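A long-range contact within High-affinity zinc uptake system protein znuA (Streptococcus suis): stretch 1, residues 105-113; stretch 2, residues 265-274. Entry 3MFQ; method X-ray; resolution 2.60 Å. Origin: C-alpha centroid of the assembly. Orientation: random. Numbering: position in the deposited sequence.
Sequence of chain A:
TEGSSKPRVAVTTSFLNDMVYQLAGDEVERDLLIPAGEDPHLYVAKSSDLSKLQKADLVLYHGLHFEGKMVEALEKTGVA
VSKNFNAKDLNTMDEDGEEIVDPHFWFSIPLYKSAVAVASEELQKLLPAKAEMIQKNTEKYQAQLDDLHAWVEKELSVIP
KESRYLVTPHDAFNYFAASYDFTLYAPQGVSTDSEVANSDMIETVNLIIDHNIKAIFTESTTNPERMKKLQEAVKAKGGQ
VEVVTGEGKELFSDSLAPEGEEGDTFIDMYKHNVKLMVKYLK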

# COMPACT_ATOMS: atom_id res chain seq x y z
N PHE A 105 3.79 -4.57 1.63
CA PHE A 105 3.65 -5.96 1.19
C PHE A 105 2.39 -6.21 0.37
O PHE A 105 2.30 -7.22 -0.34
CB PHE A 105 3.63 -6.87 2.41
CG PHE A 105 2.42 -6.69 3.27
CD1 PHE A 105 2.43 -5.78 4.31
CD2 PHE A 105 1.27 -7.41 3.03
CE1 PHE A 105 1.31 -5.60 5.10
CE2 PHE A 105 0.14 -7.23 3.81
CZ PHE A 105 0.17 -6.33 4.85
N TRP A 106 1.41 -5.32 0.48
CA TRP A 106 0.08 -5.57 -0.09
C TRP A 106 0.03 -5.58 -1.62
O TRP A 106 -0.94 -6.06 -2.20
CB TRP A 106 -0.95 -4.59 0.48
CG TRP A 106 -0.51 -3.16 0.42
CD1 TRP A 106 -0.68 -2.29 -0.60
CD2 TRP A 106 0.19 -2.45 1.45
NE1 TRP A 106 -0.14 -1.07 -0.29
CE2 TRP A 106 0.40 -1.14 0.97
CE3 TRP A 106 0.65 -2.78 2.72
CZ2 TRP A 106 1.05 -0.17 1.72
CZ3 TRP A 106 1.30 -1.82 3.47
CH2 TRP A 106 1.49 -0.53 2.97
N PHE A 107 1.07 -5.06 -2.27
CA PHE A 107 1.13 -5.09 -3.73
C PHE A 107 1.65 -6.43 -4.23
O PHE A 107 1.59 -6.72 -5.43
CB PHE A 107 1.98 -3.93 -4.26
CG PHE A 107 1.36 -2.58 -4.07
CD1 PHE A 107 0.16 -2.26 -4.68
CD2 PHE A 107 1.97 -1.63 -3.28
CE1 PHE A 107 -0.42 -1.02 -4.51
CE2 PHE A 107 1.40 -0.38 -3.10
CZ PHE A 107 0.20 -0.08 -3.71
N SER A 108 2.17 -7.25 -3.32
CA SER A 108 2.47 -8.64 -3.64
C SER A 108 1.24 -9.46 -3.32
O SER A 108 1.09 -9.96 -2.20
CB SER A 108 3.66 -9.14 -2.83
OG SER A 108 3.89 -10.52 -3.06
N ILE A 109 0.34 -9.59 -4.29
CA ILE A 109 -0.92 -10.30 -4.09
C ILE A 109 -0.80 -11.56 -3.23
O ILE A 109 -1.63 -11.80 -2.37
CB ILE A 109 -1.61 -10.62 -5.43
CG1 ILE A 109 -2.10 -9.32 -6.08
CG2 ILE A 109 -2.77 -11.57 -5.22
CD1 ILE A 109 -2.86 -9.53 -7.37
N PRO A 110 0.25 -12.37 -3.47
CA PRO A 110 0.44 -13.53 -2.60
C PRO A 110 0.50 -13.13 -1.13
O PRO A 110 -0.18 -13.73 -0.29
CB PRO A 110 1.79 -14.08 -3.06
CG PRO A 110 1.89 -13.67 -4.48
CD PRO A 110 1.23 -12.33 -4.57
N LEU A 111 1.32 -12.13 -0.82
CA LEU A 111 1.45 -11.63 0.54
C LEU A 111 0.12 -11.11 1.08
O LEU A 111 -0.20 -11.32 2.24
CB LEU A 111 2.51 -10.53 0.60
CG LEU A 111 3.92 -11.01 0.95
CD1 LEU A 111 4.17 -12.40 0.41
CD2 LEU A 111 4.97 -10.03 0.45
N TYR A 112 -0.64 -10.44 0.23
CA TYR A 112 -1.93 -9.90 0.64
C TYR A 112 -2.92 -11.03 0.93
O TYR A 112 -3.66 -10.99 1.90
CB TYR A 112 -2.49 -8.94 -0.41
CG TYR A 112 -3.62 -8.08 0.11
CD1 TYR A 112 -3.38 -7.02 0.97
CD2 TYR A 112 -4.94 -8.32 -0.28
CE1 TYR A 112 -4.40 -6.23 1.44
CE2 TYR A 112 -5.97 -7.53 0.19
CZ TYR A 112 -5.70 -6.49 1.05
OH TYR A 112 -6.73 -5.70 1.52
N LYS A 113 -2.92 -12.05 0.07
CA LYS A 113 -3.74 -13.23 0.29
C LYS A 113 -3.40 -13.85 1.64
O LYS A 113 -4.27 -14.37 2.33
CB LYS A 113 -3.53 -14.25 -0.82
CG LYS A 113 -4.06 -13.82 -2.18
CD LYS A 113 -3.69 -14.83 -3.24
CE LYS A 113 -4.22 -16.22 -2.91
NZ LYS A 113 -5.71 -16.26 -3.00
N THR A 265 -12.32 0.21 -2.92
CA THR A 265 -11.88 -1.06 -2.35
C THR A 265 -10.46 -1.38 -2.79
O THR A 265 -9.88 -0.66 -3.60
CB THR A 265 -12.81 -2.21 -2.75
OG1 THR A 265 -12.60 -2.54 -4.13
CG2 THR A 265 -14.27 -1.82 -2.54
N PHE A 266 -9.92 -2.47 -2.25
CA PHE A 266 -8.54 -2.85 -2.52
C PHE A 266 -8.33 -3.25 -3.98
O PHE A 266 -7.44 -2.73 -4.65
CB PHE A 266 -8.11 -3.99 -1.60
CG PHE A 266 -6.78 -4.59 -1.96
CD1 PHE A 266 -5.61 -3.99 -1.53
CD2 PHE A 266 -6.71 -5.74 -2.72
CE1 PHE A 266 -4.38 -4.54 -1.86
CE2 PHE A 266 -5.49 -6.29 -3.06
CZ PHE A 266 -4.32 -5.69 -2.63
N ILE A 267 -9.15 -4.18 -4.46
CA ILE A 267 -9.02 -4.66 -5.83
C ILE A 267 -9.21 -3.54 -6.83
O ILE A 267 -8.55 -3.50 -7.87
CB ILE A 267 -10.01 -5.80 -6.12
CG1 ILE A 267 -9.73 -7.00 -5.22
CG2 ILE A 267 -9.92 -6.21 -7.58
CD1 ILE A 267 -10.61 -8.19 -5.50
N ASP A 268 -10.12 -2.62 -6.53
CA ASP A 268 -10.36 -1.47 -7.40
C ASP A 268 -9.20 -0.49 -7.34
O ASP A 268 -8.77 0.03 -8.37
CB ASP A 268 -11.68 -0.78 -7.03
CG ASP A 268 -12.89 -1.62 -7.39
OD1 ASP A 268 -12.73 -2.62 -8.12
OD2 ASP A 268 -14.01 -1.27 -6.96
N MET A 269 -8.69 -0.25 -6.14
CA MET A 269 -7.50 0.58 -5.98
C MET A 269 -6.36 -0.00 -6.80
O MET A 269 -5.56 0.73 -7.37
CB MET A 269 -7.10 0.66 -4.51
CG MET A 269 -5.78 1.36 -4.25
SD MET A 269 -4.34 0.30 -4.50
CE MET A 269 -4.55 -0.89 -3.18
N TYR A 270 -6.31 -1.33 -6.86
CA TYR A 270 -5.25 -2.01 -7.60
C TYR A 270 -5.39 -1.78 -9.09
O TYR A 270 -4.43 -1.39 -9.76
CB TYR A 270 -5.32 -3.51 -7.32
CG TYR A 270 -3.97 -4.16 -7.17
CD1 TYR A 270 -3.08 -4.21 -8.23
CD2 TYR A 270 -3.59 -4.74 -5.96
CE1 TYR A 270 -1.86 -4.80 -8.09
CE2 TYR A 270 -2.36 -5.34 -5.82
CZ TYR A 270 -1.50 -5.37 -6.89
OH TYR A 270 -0.26 -5.97 -6.77
N LYS A 271 -6.58 -2.04 -9.61
CA LYS A 271 -6.85 -1.86 -11.03
C LYS A 271 -6.58 -0.43 -11.44
O LYS A 271 -5.94 -0.17 -12.46
CB LYS A 271 -8.30 -2.24 -11.36
CG LYS A 271 -8.64 -3.69 -11.10
CD LYS A 271 -10.08 -3.99 -11.47
CE LYS A 271 -10.43 -5.45 -11.21
NZ LYS A 271 -11.84 -5.75 -11.57
N HIS A 272 -7.06 0.51 -10.63
CA HIS A 272 -6.83 1.93 -10.86
C HIS A 272 -5.35 2.22 -11.05
O HIS A 272 -4.96 2.89 -12.01
CB HIS A 272 -7.38 2.75 -9.70
CG HIS A 272 -6.98 4.19 -9.74
ND1 HIS A 272 -7.77 5.17 -10.30
CD2 HIS A 272 -5.87 4.82 -9.28
CE1 HIS A 272 -7.16 6.34 -10.19
NE2 HIS A 272 -6.01 6.15 -9.57
N ASN A 273 -4.53 1.72 -10.13
CA ASN A 273 -3.09 1.90 -10.23
C ASN A 273 -2.54 1.33 -11.53
O ASN A 273 -1.80 2.00 -12.25
CB ASN A 273 -2.39 1.28 -9.02
CG ASN A 273 -2.51 2.12 -7.77
OD1 ASN A 273 -3.15 3.17 -7.77
ND2 ASN A 273 -1.89 1.67 -6.69
N VAL A 274 -2.92 0.09 -11.82
CA VAL A 274 -2.43 -0.60 -13.01
C VAL A 274 -2.79 0.11 -14.31
O VAL A 274 -1.92 0.39 -15.13
CB VAL A 274 -2.94 -2.05 -13.06
CG1 VAL A 274 -2.70 -2.64 -14.43
CG2 VAL A 274 -2.27 -2.88 -11.98

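The contact is built chiefly from aromatic rings, and at its centre Phe266 stacks face to face on Tyr112. Their ring centroids lie 3.7 Å apart with planes inclined by only 7°, and Tyr112 CD2 approaches Phe266 CE2 to 3.5 Å. Both residues direct CA-to-CB toward the opposing stretch and adopt t rotamers, so two flat, buried surfaces meet broadside. The edge of the Phe266 ring meets Trp106: Phe266 CZ lies 3.4 Å from Trp106 O, near the ring plane, and Phe266 CE1 packs 4.2 Å from Trp106 CB.

One helical turn further along, Tyr270 meets Phe107 differently. The edge of Phe107 points toward the Tyr270 face, with centroids 5.8 Å apart and planes at 75°. Ile109 fills space beside the same tyrosine, its CG1 4.0 Å from Tyr270 CE2. Beyond, Phe107 CE1 reaches Met269 SD at 4.1 Å, the sulfur oblique to the ring and the unbranched, apolar side chain at home in this buried place, and Asn273 ND2 at 3.8 Å; the asparagine amide is hydrogen-bonded elsewhere in the structure.

At the polar edge, Tyr270 points CA-to-CB sideways, but its long side chain brings OH within 2.4 Å of Phe107 O, an unusually short separation, while its ring packs against Phe107 and Ile109. Altogether 380 Å² is buried, both sides summed.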